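Local atomic coordinates of protein (GYP1P) (Saccharomyces cerevisiae, PDB entry 1FKM), a protein that accelerates GTP hydrolysis by Ypt/Rab GTPases such as Ypt1 and Ypt7 through the TBC-type GAP domain described here, supplying an arginine finger and a glutamine finger in trans. Residues Ile47-Val52 / Gly59-Lys64; Arg115-Trp120 / Ser127-Gly132; Thr143-Tyr148 / Asp155-Lys160; Arg202-Leu207 / Arg235-Leu240. All coordinates share one frame; numbering follows the deposited sequence. Where two conformers were deposited one is given.

Contact 1: residues Ile47-Val52 / Gly59-Lys64; sequences IGYLPV and GFLQRK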
# COMPACT_ATOMS: atom_id res chain seq x y z
N ILE A 47 7.16 -3.49 8.67
CA ILE A 47 6.12 -2.57 9.10
C ILE A 47 5.96 -2.53 10.62
O ILE A 47 5.18 -1.73 11.16
CB ILE A 47 4.76 -2.91 8.42
CG1 ILE A 47 3.85 -1.68 8.44
CG2 ILE A 47 4.10 -4.10 9.11
CD1 ILE A 47 2.58 -1.86 7.64
N GLY A 48 6.70 -3.39 11.31
CA GLY A 48 6.65 -3.41 12.76
C GLY A 48 5.55 -4.27 13.37
O GLY A 48 5.13 -4.03 14.50
N TYR A 49 5.08 -5.26 12.63
CA TYR A 49 4.03 -6.13 13.13
C TYR A 49 4.67 -7.36 13.77
O TYR A 49 4.56 -7.58 14.97
CB TYR A 49 3.10 -6.54 11.99
CG TYR A 49 2.03 -7.54 12.37
CD1 TYR A 49 1.13 -7.28 13.41
CD2 TYR A 49 1.87 -8.73 11.65
CE1 TYR A 49 0.10 -8.17 13.71
CE2 TYR A 49 0.85 -9.63 11.95
CZ TYR A 49 -0.03 -9.34 12.98
OH TYR A 49 -1.06 -10.22 13.24
N LEU A 50 5.36 -8.15 12.95
CA LEU A 50 6.02 -9.35 13.45
C LEU A 50 7.27 -8.95 14.24
O LEU A 50 8.10 -8.17 13.76
CB LEU A 50 6.41 -10.24 12.28
CG LEU A 50 6.81 -11.69 12.57
CD1 LEU A 50 5.61 -12.46 13.15
CD2 LEU A 50 7.27 -12.35 11.29
N PRO A 51 7.41 -9.46 15.48
CA PRO A 51 8.60 -9.10 16.26
C PRO A 51 9.88 -9.70 15.68
O PRO A 51 9.86 -10.81 15.14
CB PRO A 51 8.27 -9.64 17.66
CG PRO A 51 7.33 -10.77 17.39
CD PRO A 51 6.45 -10.23 16.28
N VAL A 52 10.98 -8.97 15.76
CA VAL A 52 12.25 -9.47 15.23
C VAL A 52 12.80 -10.64 16.04
O VAL A 52 13.58 -11.44 15.53
CB VAL A 52 13.31 -8.35 15.13
CG1 VAL A 52 12.87 -7.34 14.08
CG2 VAL A 52 13.50 -7.68 16.49
N GLY A 59 3.70 -16.49 20.07
CA GLY A 59 2.80 -15.92 21.05
C GLY A 59 2.22 -14.61 20.59
O GLY A 59 1.04 -14.32 20.83
N PHE A 60 3.04 -13.80 19.92
CA PHE A 60 2.59 -12.51 19.43
C PHE A 60 1.42 -12.67 18.47
O PHE A 60 0.40 -12.01 18.61
CB PHE A 60 3.73 -11.79 18.70
CG PHE A 60 3.30 -10.51 18.03
CD1 PHE A 60 3.20 -9.33 18.75
CD2 PHE A 60 2.96 -10.51 16.68
CE1 PHE A 60 2.77 -8.16 18.14
CE2 PHE A 60 2.52 -9.34 16.06
CZ PHE A 60 2.43 -8.16 16.80
N LEU A 61 1.57 -13.56 17.49
CA LEU A 61 0.53 -13.81 16.50
C LEU A 61 -0.74 -14.38 17.11
O LEU A 61 -1.85 -13.96 16.75
CB LEU A 61 1.06 -14.75 15.41
CG LEU A 61 2.14 -14.16 14.48
CD1 LEU A 61 2.65 -15.23 13.54
CD2 LEU A 61 1.57 -12.99 13.69
N GLN A 62 -0.60 -15.32 18.04
CA GLN A 62 -1.77 -15.90 18.69
C GLN A 62 -2.58 -14.80 19.37
O GLN A 62 -3.80 -14.74 19.22
CB GLN A 62 -1.35 -16.94 19.74
CG GLN A 62 -0.70 -18.18 19.15
CD GLN A 62 -0.28 -19.17 20.23
OE1 GLN A 62 0.37 -18.80 21.21
NE2 GLN A 62 -0.63 -20.43 20.04
N ARG A 63 -1.90 -13.92 20.10
CA ARG A 63 -2.57 -12.83 20.80
C ARG A 63 -3.18 -11.80 19.85
O ARG A 63 -4.30 -11.33 20.08
CB ARG A 63 -1.60 -12.15 21.77
CG ARG A 63 -1.15 -13.07 22.90
CD ARG A 63 -0.33 -12.35 23.97
NE ARG A 63 1.03 -12.01 23.54
CZ ARG A 63 1.36 -10.87 22.94
NH1 ARG A 63 0.43 -9.95 22.69
NH2 ARG A 63 2.62 -10.64 22.60
N LYS A 64 -2.47 -11.45 18.79
CA LYS A 64 -2.99 -10.46 17.85
C LYS A 64 -4.16 -11.01 17.04
O LYS A 64 -5.13 -10.29 16.79
CB LYS A 64 -1.88 -10.01 16.89
CG LYS A 64 -0.72 -9.32 17.58
CD LYS A 64 -1.18 -8.15 18.45
CE LYS A 64 -1.79 -7.03 17.63
NZ LYS A 64 -2.16 -5.85 18.47
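Tyr49 reaches from the loop 47-52 to the helical segment 59-64, and its side chain can be followed outward atom by atom. CB meets nothing of the helix, but with CG anti to the backbone N (chi1 175°) the ring is brought up against Phe60. CG lies 4.1 Å from Phe60 CE2, while the near rim closes in, CE1 standing 3.6 Å from the same CE2. Phe60 thus directs an edge at the face of Tyr49, a T-shaped pair with centroids 5.2 Å apart and planes at 72°. Across the ring, Tyr49 CE2 rests 3.9 Å from Leu61 CD2. At the tip, OH passes 3.7 Å from Lys64 CB, and its polar partner is Asp177 on helix 168-186. This connection between helices 39-46 and 57-74 of the all-helical TBC domain begins with a Schellman motif, in which Gly48 takes the positive phi that ends the first helix. Further along, Pro51 CD sits over a face of the Phe60 ring, 3.9 Å from its centroid, in a CH-pi contact, whereas Lys64 CG lies above the opposite face. Leu50 CD1 adds a looser apolar touch, 4.1 Å from Leu61 CD1.

Contact 2: residues Arg115-Trp120 / Ser127-Gly132; sequences RILYLW and SGYVQG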
# COMPACT_ATOMS: atom_id res chain seq x y z
N ARG A 115 -14.95 -7.00 6.61
CA ARG A 115 -14.67 -7.08 8.05
C ARG A 115 -13.43 -6.29 8.44
O ARG A 115 -13.43 -5.58 9.46
CB ARG A 115 -14.50 -8.55 8.47
CG ARG A 115 -15.77 -9.39 8.38
CD ARG A 115 -15.57 -10.76 9.01
NE ARG A 115 -14.81 -11.68 8.17
CZ ARG A 115 -15.35 -12.49 7.27
NH1 ARG A 115 -16.66 -12.50 7.08
NH2 ARG A 115 -14.58 -13.31 6.56
N ILE A 116 -12.37 -6.41 7.65
CA ILE A 116 -11.14 -5.69 7.93
C ILE A 116 -11.36 -4.18 7.95
O ILE A 116 -10.97 -3.49 8.90
CB ILE A 116 -10.05 -6.01 6.88
CG1 ILE A 116 -9.64 -7.48 7.00
CG2 ILE A 116 -8.85 -5.10 7.07
CD1 ILE A 116 -8.76 -7.99 5.85
N LEU A 117 -12.00 -3.66 6.91
CA LEU A 117 -12.24 -2.23 6.81
C LEU A 117 -13.22 -1.75 7.86
O LEU A 117 -13.08 -0.64 8.38
CB LEU A 117 -12.74 -1.86 5.42
CG LEU A 117 -11.72 -2.13 4.30
CD1 LEU A 117 -12.35 -1.80 2.95
CD2 LEU A 117 -10.47 -1.30 4.53
N TYR A 118 -14.22 -2.57 8.16
CA TYR A 118 -15.22 -2.20 9.14
C TYR A 118 -14.57 -2.03 10.51
O TYR A 118 -14.80 -1.03 11.20
CB TYR A 118 -16.31 -3.28 9.22
CG TYR A 118 -17.37 -2.99 10.26
CD1 TYR A 118 -18.23 -1.90 10.13
CD2 TYR A 118 -17.49 -3.81 11.39
CE1 TYR A 118 -19.20 -1.63 11.10
CE2 TYR A 118 -18.46 -3.54 12.37
CZ TYR A 118 -19.30 -2.45 12.22
OH TYR A 118 -20.24 -2.18 13.20
N LEU A 119 -13.74 -3.00 10.90
CA LEU A 119 -13.07 -2.92 12.19
C LEU A 119 -12.17 -1.70 12.29
O LEU A 119 -12.14 -1.03 13.32
CB LEU A 119 -12.26 -4.20 12.46
CG LEU A 119 -11.58 -4.23 13.84
CD1 LEU A 119 -12.63 -4.08 14.94
CD2 LEU A 119 -10.81 -5.53 14.00
N TRP A 120 -11.42 -1.41 11.23
CA TRP A 120 -10.55 -0.25 11.25
C TRP A 120 -11.38 1.02 11.37
O TRP A 120 -11.05 1.94 12.14
CB TRP A 120 -9.70 -0.17 9.98
CG TRP A 120 -8.71 0.98 10.02
CD1 TRP A 120 -7.43 0.95 10.49
CD2 TRP A 120 -8.97 2.34 9.64
NE1 TRP A 120 -6.87 2.20 10.43
CE2 TRP A 120 -7.79 3.07 9.91
CE3 TRP A 120 -10.07 3.01 9.09
CZ2 TRP A 120 -7.69 4.45 9.65
CZ3 TRP A 120 -9.97 4.37 8.85
CH2 TRP A 120 -8.79 5.07 9.13
N SER A 127 -11.91 9.40 11.58
CA SER A 127 -11.85 9.19 10.14
C SER A 127 -13.09 8.48 9.63
O SER A 127 -13.72 8.93 8.66
CB SER A 127 -10.63 8.32 9.78
OG SER A 127 -9.43 8.82 10.35
N GLY A 128 -13.45 7.39 10.30
CA GLY A 128 -14.57 6.59 9.86
C GLY A 128 -14.03 5.95 8.60
O GLY A 128 -12.81 5.94 8.40
N TYR A 129 -14.89 5.40 7.75
CA TYR A 129 -14.40 4.81 6.52
C TYR A 129 -14.18 5.93 5.51
O TYR A 129 -15.02 6.81 5.36
CB TYR A 129 -15.40 3.81 5.94
CG TYR A 129 -15.03 3.39 4.54
CD1 TYR A 129 -13.88 2.64 4.29
CD2 TYR A 129 -15.80 3.80 3.45
CE1 TYR A 129 -13.50 2.32 3.00
CE2 TYR A 129 -15.42 3.48 2.15
CZ TYR A 129 -14.27 2.74 1.93
OH TYR A 129 -13.89 2.41 0.65
N VAL A 130 -13.04 5.89 4.82
CA VAL A 130 -12.73 6.91 3.83
C VAL A 130 -12.32 6.22 2.54
O VAL A 130 -11.46 5.34 2.54
CB VAL A 130 -11.58 7.82 4.29
CG1 VAL A 130 -11.35 8.94 3.27
CG2 VAL A 130 -11.90 8.40 5.66
N GLN A 131 -12.94 6.63 1.44
CA GLN A 131 -12.63 6.05 0.14
C GLN A 131 -11.14 6.23 -0.09
O GLN A 131 -10.60 7.33 0.07
CB GLN A 131 -13.45 6.74 -0.96
CG GLN A 131 -13.41 6.02 -2.29
CD GLN A 131 -14.48 6.52 -3.25
OE1 GLN A 131 -14.47 7.68 -3.66
NE2 GLN A 131 -15.41 5.64 -3.61
N GLY A 132 -10.48 5.13 -0.45
CA GLY A 132 -9.05 5.16 -0.65
C GLY A 132 -8.43 4.09 0.23
O GLY A 132 -7.45 3.44 -0.15
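Apolar packing joins Leu117 and Trp120 of helix 107-123 to the loop 127-132. Leu117 CD1 approaches Tyr129 CE1 at 4.3 Å, a loose touch, and the far corner of the indole, Trp120 CH2, lies 3.8 Å from Ser127 CB. A chi1 of -176° swings the indole of Trp120 away from the backbone N and extends its six-membered ring out to the loop, and the neighbouring His124 stacks on the indole. A second kind of contact is set at the ring edge: Gly128 O lies near the indole plane, 3.3 Å from Trp120 CZ3, so that the carbonyl oxygen faces the weakly positive rim and not the electron-rich face. Replacing Trp120 with an alanine would probably open a gap beside Ser127 and leave the Gly128 carbonyl without its aromatic rim, setting this part of the loop freer to move. The same loop carries the YxQG signature of TBC domains, Tyr129 to Gly132, and Gln131 is the glutamine finger. No hydrogen bond crosses between the two segments; the polar side chains of the loop bond to other residues. Tyr129 OH is hydrogen-bonded to Asp93, which also receives a weak bond from Gln131 NE2. Gly132, with backbone angles that call for glycine, is the N-cap of helix 133-145.

Contact 3: residues Thr143-Tyr148 / Asp155-Lys160; sequences TFLTEY and DDVEIK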
# COMPACT_ATOMS: atom_id res chain seq x y z
N THR A 143 -0.63 -9.93 -0.89
CA THR A 143 0.70 -10.43 -0.57
C THR A 143 0.66 -11.46 0.58
O THR A 143 1.32 -12.50 0.52
CB THR A 143 1.64 -9.28 -0.19
OG1 THR A 143 1.77 -8.39 -1.31
CG2 THR A 143 3.02 -9.80 0.20
N PHE A 144 -0.11 -11.17 1.62
CA PHE A 144 -0.19 -12.11 2.73
C PHE A 144 -0.88 -13.41 2.31
O PHE A 144 -0.62 -14.47 2.88
CB PHE A 144 -0.93 -11.46 3.90
CG PHE A 144 -0.18 -10.32 4.52
CD1 PHE A 144 1.14 -10.06 4.15
CD2 PHE A 144 -0.77 -9.52 5.49
CE1 PHE A 144 1.85 -9.00 4.71
CE2 PHE A 144 -0.07 -8.46 6.06
CZ PHE A 144 1.24 -8.20 5.67
N LEU A 145 -1.75 -13.32 1.31
CA LEU A 145 -2.45 -14.49 0.79
C LEU A 145 -1.47 -15.47 0.16
O LEU A 145 -1.67 -16.67 0.23
CB LEU A 145 -3.46 -14.09 -0.29
CG LEU A 145 -4.97 -14.13 -0.07
CD1 LEU A 145 -5.65 -13.76 -1.39
CD2 LEU A 145 -5.42 -15.51 0.38
N THR A 146 -0.41 -14.95 -0.47
CA THR A 146 0.55 -15.83 -1.14
C THR A 146 1.24 -16.82 -0.22
O THR A 146 1.71 -17.85 -0.67
CB THR A 146 1.65 -15.03 -1.92
OG1 THR A 146 2.47 -14.29 -1.01
CG2 THR A 146 1.00 -14.07 -2.92
N GLU A 147 1.29 -16.50 1.07
CA GLU A 147 1.93 -17.39 2.03
C GLU A 147 1.16 -18.70 2.18
O GLU A 147 1.71 -19.69 2.66
CB GLU A 147 2.03 -16.71 3.40
CG GLU A 147 3.02 -17.39 4.33
CD GLU A 147 3.17 -16.66 5.65
OE1 GLU A 147 2.19 -16.04 6.12
OE2 GLU A 147 4.28 -16.70 6.22
N TYR A 148 -0.11 -18.71 1.78
CA TYR A 148 -0.95 -19.91 1.90
C TYR A 148 -1.00 -20.77 0.64
O TYR A 148 -1.66 -21.81 0.61
CB TYR A 148 -2.38 -19.51 2.29
CG TYR A 148 -2.46 -18.89 3.67
CD1 TYR A 148 -2.62 -19.68 4.80
CD2 TYR A 148 -2.32 -17.52 3.84
CE1 TYR A 148 -2.66 -19.12 6.08
CE2 TYR A 148 -2.35 -16.94 5.11
CZ TYR A 148 -2.52 -17.75 6.22
OH TYR A 148 -2.54 -17.19 7.47
N ASP A 155 2.25 -16.79 -8.45
CA ASP A 155 1.89 -15.94 -9.57
C ASP A 155 0.41 -16.01 -9.93
O ASP A 155 -0.08 -15.21 -10.73
CB ASP A 155 2.73 -16.31 -10.80
CG ASP A 155 4.20 -16.01 -10.61
OD1 ASP A 155 4.57 -15.49 -9.54
OD2 ASP A 155 5.00 -16.30 -11.53
N ASP A 156 -0.31 -16.96 -9.35
CA ASP A 156 -1.74 -17.09 -9.65
C ASP A 156 -2.64 -16.67 -8.49
O ASP A 156 -3.82 -17.03 -8.45
CB ASP A 156 -2.05 -18.53 -10.05
CG ASP A 156 -1.28 -18.96 -11.29
OD1 ASP A 156 -1.44 -18.31 -12.35
OD2 ASP A 156 -0.52 -19.95 -11.21
N VAL A 157 -2.09 -15.89 -7.57
CA VAL A 157 -2.87 -15.44 -6.43
C VAL A 157 -4.04 -14.55 -6.81
O VAL A 157 -5.05 -14.50 -6.11
CB VAL A 157 -1.97 -14.70 -5.41
CG1 VAL A 157 -1.49 -13.37 -5.99
CG2 VAL A 157 -2.72 -14.48 -4.10
N GLU A 158 -3.93 -13.85 -7.94
CA GLU A 158 -5.01 -12.95 -8.35
C GLU A 158 -6.19 -13.61 -9.05
O GLU A 158 -7.20 -12.95 -9.32
CB GLU A 158 -4.46 -11.83 -9.24
CG GLU A 158 -3.33 -11.04 -8.61
CD GLU A 158 -3.12 -9.69 -9.29
OE1 GLU A 158 -3.41 -9.58 -10.49
OE2 GLU A 158 -2.65 -8.74 -8.61
N ILE A 159 -6.09 -14.91 -9.34
CA ILE A 159 -7.19 -15.58 -10.03
C ILE A 159 -7.79 -16.77 -9.29
O ILE A 159 -8.70 -17.43 -9.80
CB ILE A 159 -6.75 -16.06 -11.44
CG1 ILE A 159 -5.56 -17.02 -11.32
CG2 ILE A 159 -6.37 -14.86 -12.30
CD1 ILE A 159 -5.14 -17.63 -12.63
N LYS A 160 -7.32 -17.04 -8.07
CA LYS A 160 -7.83 -18.16 -7.30
C LYS A 160 -8.62 -17.74 -6.07
O LYS A 160 -8.23 -16.82 -5.35
CB LYS A 160 -6.68 -19.08 -6.89
CG LYS A 160 -5.91 -19.63 -8.09
CD LYS A 160 -4.78 -20.56 -7.67
CE LYS A 160 -4.07 -21.09 -8.91
NZ LYS A 160 -2.94 -22.01 -8.58
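Leu145, Thr146 and Val157 meet without any ring between them, and the flat groups of the segment 143-148 lie to the side. The Tyr148 ring has the carbonyl oxygen of Leu145 at its edge, in plane. The Phe144 ring packs against Leu174, Thr178 and Cys181 of helix 168-186 and has a cation-pi partner in Lys44. What crosses to the segment 155-160 is aliphatic and centred on Val157. Its CG2 lies 3.9 Å from Leu145 CB and 4.1 Å from Leu145 CD1. The Thr146 methyl, CG2, meets the same valine, 3.9 Å from Val157 CB and 4.0 Å from Val157 CG1, and it is near Val157 CG2 as well. Thr146 divides its two branches between two tasks. A chi1 of 65° turns OG1 back to the preceding helical turn, where it donates to Thr143 O at 2.6 Å, in the carbonyl plane with a C=O...O angle of 147°, while the methyl is left to face the valine. A serine in its place would probably leave a gap against Val157 where the methyl now packs. The contact ties the end of helix 133-145 to the connection leading to helix 168-186; beyond it, Leu145 touches Tyr165 and Met166, and Thr146 rests on Pro40. With no hydrogen bond across and all three residues buried, cohesion here depends on the fit of methyl and methylene groups, and the buried threonine hydroxyl is satisfied within its own segment.

Contact 4: residues Arg202-Leu207 / Arg235-Leu240; sequences RQVKNL and RWMNCL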
# COMPACT_ATOMS: atom_id res chain seq x y z
N ARG A 202 -2.22 18.88 2.28
CA ARG A 202 -0.87 19.34 2.59
C ARG A 202 0.13 18.67 1.65
O ARG A 202 1.10 19.29 1.22
CB ARG A 202 -0.53 19.01 4.05
CG ARG A 202 0.82 19.54 4.51
CD ARG A 202 1.07 19.19 5.97
NE ARG A 202 1.12 17.74 6.19
CZ ARG A 202 0.24 17.06 6.93
NH1 ARG A 202 -0.76 17.70 7.53
NH2 ARG A 202 0.37 15.75 7.06
N GLN A 203 -0.10 17.39 1.35
CA GLN A 203 0.77 16.64 0.45
C GLN A 203 0.73 17.23 -0.96
O GLN A 203 1.77 17.38 -1.61
CB GLN A 203 0.32 15.18 0.38
CG GLN A 203 0.73 14.32 1.57
CD GLN A 203 2.21 14.03 1.58
OE1 GLN A 203 3.02 14.88 1.95
NE2 GLN A 203 2.58 12.82 1.14
N VAL A 204 -0.47 17.54 -1.43
CA VAL A 204 -0.64 18.11 -2.76
C VAL A 204 0.04 19.47 -2.83
O VAL A 204 0.67 19.81 -3.83
CB VAL A 204 -2.14 18.23 -3.12
CG1 VAL A 204 -2.30 18.97 -4.44
CG2 VAL A 204 -2.74 16.84 -3.23
N LYS A 205 -0.06 20.26 -1.75
CA LYS A 205 0.58 21.57 -1.71
C LYS A 205 2.11 21.40 -1.75
O LYS A 205 2.82 22.17 -2.41
CB LYS A 205 0.19 22.33 -0.44
CG LYS A 205 -1.29 22.66 -0.34
CD LYS A 205 -1.64 23.22 1.03
CE LYS A 205 -3.15 23.44 1.16
NZ LYS A 205 -3.52 23.92 2.52
N ASN A 206 2.60 20.40 -1.02
CA ASN A 206 4.03 20.11 -0.97
C ASN A 206 4.54 19.69 -2.34
O ASN A 206 5.65 20.07 -2.73
CB ASN A 206 4.31 19.00 0.06
CG ASN A 206 4.24 19.51 1.49
OD1 ASN A 206 4.25 18.72 2.43
ND2 ASN A 206 4.18 20.82 1.65
N LEU A 207 3.75 18.92 -3.08
CA LEU A 207 4.14 18.48 -4.42
C LEU A 207 4.17 19.68 -5.34
O LEU A 207 5.07 19.83 -6.17
CB LEU A 207 3.15 17.43 -4.96
CG LEU A 207 3.32 17.00 -6.42
CD1 LEU A 207 4.69 16.33 -6.61
CD2 LEU A 207 2.19 16.05 -6.81
N ARG A 235 -5.70 11.78 -6.13
CA ARG A 235 -5.75 10.33 -6.21
C ARG A 235 -4.36 9.72 -5.98
O ARG A 235 -4.24 8.68 -5.35
CB ARG A 235 -6.30 9.89 -7.57
CG ARG A 235 -6.75 8.44 -7.62
CD ARG A 235 -7.33 8.07 -8.98
NE ARG A 235 -6.31 8.07 -10.03
CZ ARG A 235 -6.57 7.84 -11.31
NH1 ARG A 235 -7.80 7.58 -11.71
NH2 ARG A 235 -5.58 7.85 -12.20
N TRP A 236 -3.33 10.38 -6.50
CA TRP A 236 -1.96 9.90 -6.32
C TRP A 236 -1.65 9.81 -4.83
O TRP A 236 -1.06 8.84 -4.35
CB TRP A 236 -0.95 10.87 -6.96
CG TRP A 236 -0.95 10.90 -8.46
CD1 TRP A 236 -1.87 10.35 -9.31
CD2 TRP A 236 0.03 11.53 -9.29
NE1 TRP A 236 -1.52 10.61 -10.62
CE2 TRP A 236 -0.35 11.33 -10.63
CE3 TRP A 236 1.20 12.25 -9.02
CZ2 TRP A 236 0.39 11.83 -11.71
CZ3 TRP A 236 1.95 12.75 -10.08
CH2 TRP A 236 1.53 12.53 -11.41
N MSE A 237 -2.04 10.84 -4.09
CA MSE A 237 -1.79 10.88 -2.65
C MSE A 237 -2.72 9.98 -1.85
O MSE A 237 -2.27 9.22 -0.99
CB MSE A 237 -1.91 12.32 -2.14
CG MSE A 237 -0.60 12.91 -1.69
SE MSE A 237 0.78 12.78 -3.02
CE MSE A 237 0.66 14.56 -3.77
N ASN A 238 -4.01 10.06 -2.15
CA ASN A 238 -5.03 9.29 -1.44
C ASN A 238 -4.83 7.78 -1.51
O ASN A 238 -5.08 7.08 -0.52
CB ASN A 238 -6.42 9.66 -1.97
CG ASN A 238 -7.54 9.24 -1.04
OD1 ASN A 238 -7.50 9.53 0.16
ND2 ASN A 238 -8.55 8.57 -1.58
N CYS A 239 -4.39 7.27 -2.66
CA CYS A 239 -4.19 5.83 -2.82
C CYS A 239 -2.72 5.45 -2.99
O CYS A 239 -2.41 4.36 -3.45
CB CYS A 239 -4.98 5.34 -4.04
SG CYS A 239 -6.70 5.92 -4.11
N LEU A 240 -1.82 6.35 -2.59
CA LEU A 240 -0.38 6.11 -2.71
C LEU A 240 0.02 5.59 -4.10
O LEU A 240 0.74 4.60 -4.22
CB LEU A 240 0.09 5.13 -1.63
CG LEU A 240 -0.01 5.59 -0.17
CD1 LEU A 240 0.53 4.50 0.74
CD2 LEU A 240 0.78 6.88 0.03
O HOH W 1 0.26 10.93 0.47
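Met237, built as selenomethionine, meets Gln203 unusually closely: its CG lies only 3.2 Å from Gln203 CB, tight for two carbons not bonded to each other. Its first torsion, -112°, lies well away from a staggered value, consistent with a tight fit. Bends at chi2 and chi3 then curl the chain along helix 198-214, so that SE passes 4.2 Å from Gln203 CB and the terminal methyl, CE, comes to rest among the next residues of that helix. CE stands 3.7 Å from Leu207 CD2 and 4.1 Å from Val204 CG2, making one long, flexible side chain the bridge to Gln203, Val204 and, about one turn on, Leu207. Helix 230-238 supplies this bridge from its final turn, which a Schellman motif closes with Leu240 in the positive-phi place. Beyond the pair, helix 324-338 covers Met237 with His328 and Cys332. A polar link runs beside the apolar one. Gln203 NE2 donates to a water at 3.1 Å, and that water donates in turn to Met237 O at 3.4 Å, a weak bond; the same NE2 also bonds to Asn325 O. The chemistry is therefore of two sorts: a buried selenoether chain packs chiefly by shape and dispersion, while the amide and a water give the backbone carbonyl near the helix end an additional, weak partner.

How the contacts relate
The four contacts follow one another along the chain within a single all-helical TBC domain, none enclosing another. Contacts 1, 2 and 3 have centres 21 to 23 Å apart and do not touch, yet residues of all three pack on helix 168-186. Contacts 2 and 3 involve consecutive helices, 107-123 and 133-145. Contact 4 lies on the other side of the chain's centre from contacts 1 and 3, with centres about 31 and 29 Å away. It does touch contact 2: Gln131 O and Asn238 ND2 are 2.9 Å apart, a probable hydrogen bond. The backbone of the glutamine finger is thereby joined to the helix end in contact 4, connecting two parts of the domain at a catalytic element.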